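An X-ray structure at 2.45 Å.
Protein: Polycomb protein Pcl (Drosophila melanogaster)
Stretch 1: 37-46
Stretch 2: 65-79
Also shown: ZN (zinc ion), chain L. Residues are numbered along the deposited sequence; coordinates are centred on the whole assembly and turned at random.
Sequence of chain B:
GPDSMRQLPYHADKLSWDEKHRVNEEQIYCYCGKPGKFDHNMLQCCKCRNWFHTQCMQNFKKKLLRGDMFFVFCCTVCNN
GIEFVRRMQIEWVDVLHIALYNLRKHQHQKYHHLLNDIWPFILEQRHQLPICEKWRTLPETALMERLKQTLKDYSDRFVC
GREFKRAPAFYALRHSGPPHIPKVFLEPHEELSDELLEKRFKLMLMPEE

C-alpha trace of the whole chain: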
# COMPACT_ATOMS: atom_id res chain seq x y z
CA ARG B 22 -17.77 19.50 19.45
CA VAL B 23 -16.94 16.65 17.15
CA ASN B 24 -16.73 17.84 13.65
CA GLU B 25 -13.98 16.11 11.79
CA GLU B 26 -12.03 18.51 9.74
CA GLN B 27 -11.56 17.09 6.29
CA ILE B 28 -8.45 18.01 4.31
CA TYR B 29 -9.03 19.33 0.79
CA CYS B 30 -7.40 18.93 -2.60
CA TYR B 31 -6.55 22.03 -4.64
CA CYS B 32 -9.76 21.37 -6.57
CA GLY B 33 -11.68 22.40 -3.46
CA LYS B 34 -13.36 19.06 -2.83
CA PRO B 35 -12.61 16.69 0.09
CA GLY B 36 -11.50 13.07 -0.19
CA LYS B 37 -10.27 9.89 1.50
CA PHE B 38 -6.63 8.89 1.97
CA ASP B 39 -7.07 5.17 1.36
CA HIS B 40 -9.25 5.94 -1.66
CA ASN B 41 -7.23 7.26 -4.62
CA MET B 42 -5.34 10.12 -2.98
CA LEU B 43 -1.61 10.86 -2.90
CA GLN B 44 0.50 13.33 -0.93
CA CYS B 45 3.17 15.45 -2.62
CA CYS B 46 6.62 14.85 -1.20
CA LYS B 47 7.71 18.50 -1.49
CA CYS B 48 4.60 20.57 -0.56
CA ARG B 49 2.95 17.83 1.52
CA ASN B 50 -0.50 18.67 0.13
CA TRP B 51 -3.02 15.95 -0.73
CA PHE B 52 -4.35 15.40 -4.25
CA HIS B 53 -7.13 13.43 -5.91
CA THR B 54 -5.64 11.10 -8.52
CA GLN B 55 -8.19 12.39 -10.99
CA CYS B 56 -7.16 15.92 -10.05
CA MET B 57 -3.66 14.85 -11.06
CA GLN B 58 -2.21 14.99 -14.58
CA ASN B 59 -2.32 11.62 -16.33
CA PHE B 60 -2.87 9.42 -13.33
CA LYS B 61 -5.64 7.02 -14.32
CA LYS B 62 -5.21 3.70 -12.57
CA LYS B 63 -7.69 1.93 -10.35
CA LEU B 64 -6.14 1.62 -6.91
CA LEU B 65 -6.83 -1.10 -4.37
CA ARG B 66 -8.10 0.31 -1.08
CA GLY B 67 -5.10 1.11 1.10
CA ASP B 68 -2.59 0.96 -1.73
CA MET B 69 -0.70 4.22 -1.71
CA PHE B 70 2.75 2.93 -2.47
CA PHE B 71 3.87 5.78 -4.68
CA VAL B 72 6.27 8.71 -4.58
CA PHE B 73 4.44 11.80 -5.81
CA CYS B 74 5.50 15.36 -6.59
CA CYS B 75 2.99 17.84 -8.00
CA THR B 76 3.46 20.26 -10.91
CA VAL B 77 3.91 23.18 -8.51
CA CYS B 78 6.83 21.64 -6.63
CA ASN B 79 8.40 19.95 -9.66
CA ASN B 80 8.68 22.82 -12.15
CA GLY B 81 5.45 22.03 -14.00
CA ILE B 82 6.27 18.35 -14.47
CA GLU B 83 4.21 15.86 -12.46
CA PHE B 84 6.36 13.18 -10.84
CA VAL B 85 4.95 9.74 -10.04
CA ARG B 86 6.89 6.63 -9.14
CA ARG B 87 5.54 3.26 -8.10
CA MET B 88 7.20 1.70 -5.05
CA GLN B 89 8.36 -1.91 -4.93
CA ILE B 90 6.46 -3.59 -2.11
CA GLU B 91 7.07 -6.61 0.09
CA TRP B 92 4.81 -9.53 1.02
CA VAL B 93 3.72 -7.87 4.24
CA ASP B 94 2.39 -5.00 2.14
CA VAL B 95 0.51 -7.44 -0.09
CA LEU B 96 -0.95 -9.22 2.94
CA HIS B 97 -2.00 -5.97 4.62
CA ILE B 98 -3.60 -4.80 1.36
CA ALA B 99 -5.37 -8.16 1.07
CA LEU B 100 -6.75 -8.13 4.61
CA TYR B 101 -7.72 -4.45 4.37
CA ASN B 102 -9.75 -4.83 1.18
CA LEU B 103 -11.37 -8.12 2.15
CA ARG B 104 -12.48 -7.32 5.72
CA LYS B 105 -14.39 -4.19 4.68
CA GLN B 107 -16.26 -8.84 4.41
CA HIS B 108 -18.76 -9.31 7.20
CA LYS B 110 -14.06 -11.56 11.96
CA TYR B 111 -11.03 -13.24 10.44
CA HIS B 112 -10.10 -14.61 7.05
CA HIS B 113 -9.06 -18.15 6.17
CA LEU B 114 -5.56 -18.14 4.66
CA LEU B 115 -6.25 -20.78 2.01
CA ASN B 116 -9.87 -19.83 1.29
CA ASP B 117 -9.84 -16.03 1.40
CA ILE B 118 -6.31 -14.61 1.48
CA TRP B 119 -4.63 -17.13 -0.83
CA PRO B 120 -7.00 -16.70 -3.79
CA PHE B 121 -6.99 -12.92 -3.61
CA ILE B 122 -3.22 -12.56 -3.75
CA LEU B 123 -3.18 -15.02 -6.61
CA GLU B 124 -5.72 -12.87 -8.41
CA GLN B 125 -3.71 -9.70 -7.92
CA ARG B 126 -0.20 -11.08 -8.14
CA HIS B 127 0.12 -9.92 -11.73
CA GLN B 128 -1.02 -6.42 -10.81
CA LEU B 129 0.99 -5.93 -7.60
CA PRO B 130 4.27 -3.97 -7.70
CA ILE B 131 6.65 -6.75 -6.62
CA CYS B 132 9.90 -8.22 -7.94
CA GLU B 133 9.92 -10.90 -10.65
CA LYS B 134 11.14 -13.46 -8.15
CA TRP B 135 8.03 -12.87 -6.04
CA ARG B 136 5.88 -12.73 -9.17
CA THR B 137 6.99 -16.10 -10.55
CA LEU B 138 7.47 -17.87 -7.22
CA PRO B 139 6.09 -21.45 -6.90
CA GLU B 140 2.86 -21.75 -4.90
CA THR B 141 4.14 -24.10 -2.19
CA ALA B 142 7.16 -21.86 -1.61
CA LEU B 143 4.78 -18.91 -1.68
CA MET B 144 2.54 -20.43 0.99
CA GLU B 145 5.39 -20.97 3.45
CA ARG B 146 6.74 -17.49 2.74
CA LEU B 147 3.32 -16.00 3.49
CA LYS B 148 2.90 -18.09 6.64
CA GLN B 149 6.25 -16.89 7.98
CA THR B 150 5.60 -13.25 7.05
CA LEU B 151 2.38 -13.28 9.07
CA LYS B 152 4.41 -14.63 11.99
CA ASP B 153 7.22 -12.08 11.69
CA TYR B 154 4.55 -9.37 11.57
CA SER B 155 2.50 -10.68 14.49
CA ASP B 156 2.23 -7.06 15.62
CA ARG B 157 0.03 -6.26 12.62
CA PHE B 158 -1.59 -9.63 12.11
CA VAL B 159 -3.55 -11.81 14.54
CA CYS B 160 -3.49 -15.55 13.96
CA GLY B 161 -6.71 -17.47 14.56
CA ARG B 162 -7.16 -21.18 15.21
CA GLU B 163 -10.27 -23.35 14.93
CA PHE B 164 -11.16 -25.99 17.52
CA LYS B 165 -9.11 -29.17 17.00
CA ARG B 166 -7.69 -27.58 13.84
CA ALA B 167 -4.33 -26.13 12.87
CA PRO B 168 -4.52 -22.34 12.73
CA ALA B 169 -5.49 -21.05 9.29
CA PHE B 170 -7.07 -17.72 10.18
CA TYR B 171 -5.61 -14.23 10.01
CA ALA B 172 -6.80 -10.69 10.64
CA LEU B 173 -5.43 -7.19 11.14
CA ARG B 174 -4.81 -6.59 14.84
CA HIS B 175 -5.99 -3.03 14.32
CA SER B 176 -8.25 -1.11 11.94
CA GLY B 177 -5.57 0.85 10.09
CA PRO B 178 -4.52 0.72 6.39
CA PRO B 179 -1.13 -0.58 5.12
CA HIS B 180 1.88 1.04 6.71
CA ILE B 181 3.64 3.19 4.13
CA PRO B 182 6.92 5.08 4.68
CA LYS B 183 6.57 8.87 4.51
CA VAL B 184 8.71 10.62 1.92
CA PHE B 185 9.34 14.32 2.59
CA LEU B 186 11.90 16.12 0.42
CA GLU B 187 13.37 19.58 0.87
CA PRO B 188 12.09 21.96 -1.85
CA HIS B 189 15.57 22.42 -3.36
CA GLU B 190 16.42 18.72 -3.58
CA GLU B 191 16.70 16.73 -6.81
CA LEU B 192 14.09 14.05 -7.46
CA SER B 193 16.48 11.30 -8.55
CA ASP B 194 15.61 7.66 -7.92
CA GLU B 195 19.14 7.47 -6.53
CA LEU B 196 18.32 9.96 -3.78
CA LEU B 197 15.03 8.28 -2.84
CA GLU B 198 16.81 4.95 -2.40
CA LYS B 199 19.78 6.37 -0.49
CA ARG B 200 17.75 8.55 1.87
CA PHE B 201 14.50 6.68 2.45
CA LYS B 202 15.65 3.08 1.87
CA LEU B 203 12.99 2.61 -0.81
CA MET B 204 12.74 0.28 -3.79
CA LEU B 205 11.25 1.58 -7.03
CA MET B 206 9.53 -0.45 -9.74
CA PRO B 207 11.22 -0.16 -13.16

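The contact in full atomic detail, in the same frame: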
# COMPACT_ATOMS: atom_id res chain seq x y z
N LYS B 37 -10.76 10.89 0.55
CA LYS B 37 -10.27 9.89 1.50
C LYS B 37 -8.86 9.44 1.14
O LYS B 37 -8.53 9.28 -0.03
CB LYS B 37 -11.22 8.69 1.54
N PHE B 38 -8.03 9.25 2.17
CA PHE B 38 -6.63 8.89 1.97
C PHE B 38 -6.45 7.52 1.33
O PHE B 38 -5.69 7.36 0.38
CB PHE B 38 -5.87 8.94 3.30
CG PHE B 38 -5.92 10.28 3.97
CD1 PHE B 38 -5.20 11.35 3.47
CD2 PHE B 38 -6.69 10.47 5.11
CE1 PHE B 38 -5.24 12.58 4.08
CE2 PHE B 38 -6.73 11.70 5.73
CZ PHE B 38 -6.01 12.75 5.22
N ASP B 39 -7.18 6.53 1.85
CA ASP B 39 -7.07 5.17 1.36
C ASP B 39 -7.94 4.95 0.13
O ASP B 39 -8.19 3.81 -0.27
CB ASP B 39 -7.45 4.18 2.46
CG ASP B 39 -8.81 4.46 3.06
OD1 ASP B 39 -9.24 5.64 3.04
OD2 ASP B 39 -9.46 3.51 3.54
N HIS B 40 -8.41 6.03 -0.48
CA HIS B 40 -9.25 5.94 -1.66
C HIS B 40 -8.79 6.90 -2.76
O HIS B 40 -9.36 7.99 -2.92
CB HIS B 40 -10.71 6.22 -1.30
CG HIS B 40 -11.69 5.72 -2.31
ND1 HIS B 40 -13.05 5.98 -2.23
CD2 HIS B 40 -11.52 4.97 -3.42
CE1 HIS B 40 -13.66 5.41 -3.25
NE2 HIS B 40 -12.76 4.79 -3.99
N ASN B 41 -7.76 6.50 -3.49
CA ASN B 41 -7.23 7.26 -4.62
C ASN B 41 -6.82 8.69 -4.28
O ASN B 41 -7.29 9.64 -4.90
CB ASN B 41 -8.26 7.28 -5.76
CG ASN B 41 -8.47 5.91 -6.37
OD1 ASN B 41 -7.69 5.47 -7.21
ND2 ASN B 41 -9.54 5.24 -5.96
N MET B 42 -5.93 8.83 -3.30
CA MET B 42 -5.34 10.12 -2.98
C MET B 42 -3.86 9.97 -2.65
O MET B 42 -3.46 9.05 -1.95
CB MET B 42 -6.07 10.78 -1.80
CG MET B 42 -7.42 11.37 -2.16
SD MET B 42 -8.05 12.46 -0.86
CE MET B 42 -6.92 13.85 -1.02
N LEU B 43 -3.05 10.88 -3.17
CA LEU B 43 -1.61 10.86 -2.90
C LEU B 43 -1.14 12.19 -2.32
O LEU B 43 -1.75 13.24 -2.56
CB LEU B 43 -0.83 10.54 -4.18
CG LEU B 43 -1.04 9.14 -4.78
CD1 LEU B 43 -0.18 8.95 -6.01
CD2 LEU B 43 -0.76 8.06 -3.74
N GLN B 44 -0.06 12.14 -1.55
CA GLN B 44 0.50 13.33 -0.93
C GLN B 44 1.82 13.70 -1.59
O GLN B 44 2.71 12.87 -1.73
CB GLN B 44 0.71 13.09 0.57
CG GLN B 44 1.19 14.31 1.34
CD GLN B 44 1.46 13.99 2.80
OE1 GLN B 44 1.81 12.86 3.15
NE2 GLN B 44 1.30 14.99 3.66
N CYS B 45 1.93 14.96 -2.02
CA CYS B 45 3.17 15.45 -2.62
C CYS B 45 4.32 15.35 -1.62
O CYS B 45 4.15 15.61 -0.43
CB CYS B 45 3.00 16.89 -3.09
SG CYS B 45 4.47 17.61 -3.89
N CYS B 46 5.47 14.87 -2.07
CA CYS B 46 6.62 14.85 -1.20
C CYS B 46 7.17 16.23 -0.82
O CYS B 46 7.58 16.43 0.30
CB CYS B 46 7.73 13.93 -1.73
SG CYS B 46 8.28 14.23 -3.41
N LEU B 65 -6.27 -0.30 -5.45
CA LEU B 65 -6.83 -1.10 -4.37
C LEU B 65 -6.88 -0.27 -3.10
O LEU B 65 -6.00 0.57 -2.86
CB LEU B 65 -6.00 -2.37 -4.15
CG LEU B 65 -6.33 -3.57 -5.04
CD1 LEU B 65 -5.23 -4.61 -4.96
CD2 LEU B 65 -7.67 -4.17 -4.64
N ARG B 66 -7.91 -0.49 -2.29
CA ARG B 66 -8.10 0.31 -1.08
C ARG B 66 -6.96 0.10 -0.10
O ARG B 66 -6.73 -1.01 0.38
CB ARG B 66 -9.44 -0.02 -0.43
CG ARG B 66 -10.07 1.14 0.31
CD ARG B 66 -11.51 0.85 0.71
NE ARG B 66 -12.22 2.07 1.10
CZ ARG B 66 -12.22 2.57 2.33
NH1 ARG B 66 -11.55 1.96 3.30
NH2 ARG B 66 -12.89 3.68 2.59
N GLY B 67 -6.24 1.18 0.20
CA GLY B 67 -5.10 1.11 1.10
C GLY B 67 -3.78 1.19 0.37
O GLY B 67 -2.74 1.44 0.98
N ASP B 68 -3.81 1.00 -0.94
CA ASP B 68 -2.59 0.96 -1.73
C ASP B 68 -2.18 2.35 -2.15
O ASP B 68 -2.71 2.92 -3.09
CB ASP B 68 -2.81 0.10 -2.96
CG ASP B 68 -1.61 0.05 -3.86
OD1 ASP B 68 -0.58 0.65 -3.51
OD2 ASP B 68 -1.68 -0.58 -4.93
N MET B 69 -1.21 2.90 -1.44
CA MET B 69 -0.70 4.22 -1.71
C MET B 69 0.79 4.21 -1.96
O MET B 69 1.46 5.20 -1.72
CB MET B 69 -1.03 5.16 -0.57
CG MET B 69 -2.48 5.59 -0.53
SD MET B 69 -2.99 6.15 1.10
CE MET B 69 -1.85 7.50 1.37
N PHE B 70 1.32 3.09 -2.43
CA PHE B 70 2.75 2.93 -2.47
C PHE B 70 3.32 3.61 -3.69
O PHE B 70 3.70 2.98 -4.67
CB PHE B 70 3.11 1.45 -2.47
CG PHE B 70 2.76 0.75 -1.20
CD1 PHE B 70 1.51 0.21 -1.01
CD2 PHE B 70 3.69 0.63 -0.19
CE1 PHE B 70 1.20 -0.44 0.17
CE2 PHE B 70 3.38 -0.02 0.98
CZ PHE B 70 2.13 -0.55 1.16
N PHE B 71 3.38 4.94 -3.61
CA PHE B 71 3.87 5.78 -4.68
C PHE B 71 4.69 6.92 -4.10
O PHE B 71 4.50 7.31 -2.97
CB PHE B 71 2.71 6.38 -5.45
CG PHE B 71 1.95 5.40 -6.28
CD1 PHE B 71 2.36 5.09 -7.55
CD2 PHE B 71 0.81 4.80 -5.78
CE1 PHE B 71 1.65 4.19 -8.32
CE2 PHE B 71 0.10 3.90 -6.54
CZ PHE B 71 0.52 3.60 -7.81
N VAL B 72 5.59 7.46 -4.90
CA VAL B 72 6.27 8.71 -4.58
C VAL B 72 5.76 9.78 -5.53
O VAL B 72 5.95 9.69 -6.74
CB VAL B 72 7.80 8.60 -4.70
CG1 VAL B 72 8.44 9.97 -4.53
CG2 VAL B 72 8.34 7.62 -3.67
N PHE B 73 5.09 10.79 -4.98
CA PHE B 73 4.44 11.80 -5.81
C PHE B 73 4.96 13.21 -5.56
O PHE B 73 5.20 13.61 -4.43
CB PHE B 73 2.93 11.76 -5.58
CG PHE B 73 2.19 12.90 -6.23
CD1 PHE B 73 2.20 13.05 -7.61
CD2 PHE B 73 1.49 13.81 -5.47
CE1 PHE B 73 1.53 14.10 -8.21
CE2 PHE B 73 0.81 14.86 -6.06
CZ PHE B 73 0.83 15.00 -7.43
N CYS B 74 5.14 13.95 -6.65
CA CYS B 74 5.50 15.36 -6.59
C CYS B 74 4.67 16.12 -7.61
O CYS B 74 4.70 15.81 -8.80
CB CYS B 74 6.99 15.56 -6.83
SG CYS B 74 7.61 17.19 -6.39
N CYS B 75 3.92 17.12 -7.14
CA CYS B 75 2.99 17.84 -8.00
C CYS B 75 3.70 18.77 -8.99
O CYS B 75 4.92 18.93 -8.93
CB CYS B 75 2.00 18.65 -7.16
SG CYS B 75 2.72 20.06 -6.29
N THR B 76 2.92 19.37 -9.88
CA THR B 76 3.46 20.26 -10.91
C THR B 76 4.01 21.55 -10.31
O THR B 76 4.92 22.17 -10.87
CB THR B 76 2.39 20.61 -11.96
OG1 THR B 76 1.18 21.01 -11.31
CG2 THR B 76 2.10 19.40 -12.84
N VAL B 77 3.46 21.96 -9.17
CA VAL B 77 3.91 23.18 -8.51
C VAL B 77 5.31 23.02 -7.95
O VAL B 77 6.17 23.89 -8.11
CB VAL B 77 2.95 23.58 -7.36
CG1 VAL B 77 3.36 24.93 -6.78
CG2 VAL B 77 1.52 23.63 -7.86
N CYS B 78 5.55 21.88 -7.30
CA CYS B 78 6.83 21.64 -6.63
C CYS B 78 7.89 21.09 -7.57
O CYS B 78 9.08 21.13 -7.25
CB CYS B 78 6.63 20.67 -5.46
SG CYS B 78 5.51 21.25 -4.17
N ASN B 79 7.47 20.59 -8.73
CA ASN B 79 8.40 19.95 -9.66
C ASN B 79 8.48 20.66 -11.01
O ASN B 79 8.52 20.02 -12.06
CB ASN B 79 8.01 18.49 -9.86
CG ASN B 79 9.14 17.66 -10.46
OD1 ASN B 79 10.31 17.84 -10.11
ND2 ASN B 79 8.80 16.77 -11.38
ZN ZN L . 3.68 19.90 -4.28
O HOH W 1 5.12 11.17 -1.84

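The two stretches touch along most of their length and bury 743 Å² between them, yet they do not form a regular sheet. Strand 42-44 and strand 71-74 cross at 69° between their N-to-C directions, with axes approaching to 6.9 Å, so side chains, a few backbone bonds and a metal ion do most of the joining.

Stretch 2 opens with a type II turn from Leu65 to Asp68, closed by Asp68 N to Leu65 O at 2.9 Å, and this turn sits against the type I turn from Lys37 to His40. Arg66 leaves the backbone sideways, but its long side chain brings the guanidinium to Asp39, where NH1 of Arg66 lies 2.6 Å from OD2 of Asp39 in a salt bridge. The carboxylate oxygen lies over one face of the guanidinium rather than in its plane, so the pairing gains from opposite charge without the usual side-by-side geometry. Gly67 follows with phi/psi of 105/-14, at which a CB would be jammed against the preceding carbonyl oxygen; glycine suits the turn for that reason. Its N also makes a weak hydrogen bond to Asp39 O at 3.3 Å, linking the two turns.

Asp68 points away from stretch 1 and instead serves its own loop, its OD1 accepting from Phe70 N at 3.3 Å. Met69 points toward the other stretch. Its flexible thioether reaches back to the first turn, with SD 3.0 Å from Phe38 O, while its CB packs 4.3 Å from CD2 of Leu43. Phe70 turns away and leaves the contact to its neighbours.

In the strand, Phe71 again points toward stretch 1, and its CB lies 3.9 Å from Leu43 CD1. Val72 points away, although its CG1 still comes within 4.4 Å of Cys46 SG. Phe73 then adds a third apolar contact to Leu43, CB to CB at 4.2 Å. A branched, uncharged leucine suits this buried position, where it meets Met69, Phe71 and Phe73 in turn. The Phe73 ring presents its edge to Cys45 N, while the Phe73 backbone supplies the polar link: its O accepts from Cys46 N at 2.7 Å, a short bond with good geometry, and also receives a CA-H...O contact from Cys45 CA at 3.3 Å. Beside this link, a water donates to Gln44 O at 3.0 Å and accepts from Phe73 N at 3.2 Å, joining backbone groups that do not bond directly.

Cys74 packs its CB 3.9 Å from Cys46 SG. Beyond it, zinc fastens the ends of the stretches together: Cys45 SG binds ZN at 2.5 Å, Cys75 SG at 2.2 Å and Cys78 SG at 2.3 Å, with a fourth ligand from elsewhere in the structure. Cysteine suits these sites because its sulfur is a soft, electron-rich donor. Two of these sulfurs also accept backbone hydrogen bonds, Cys45 SG from Cys75 N at 3.3 Å and Cys75 SG from Cys78 N at 3.5 Å, which help to hold the ligands in place around the metal.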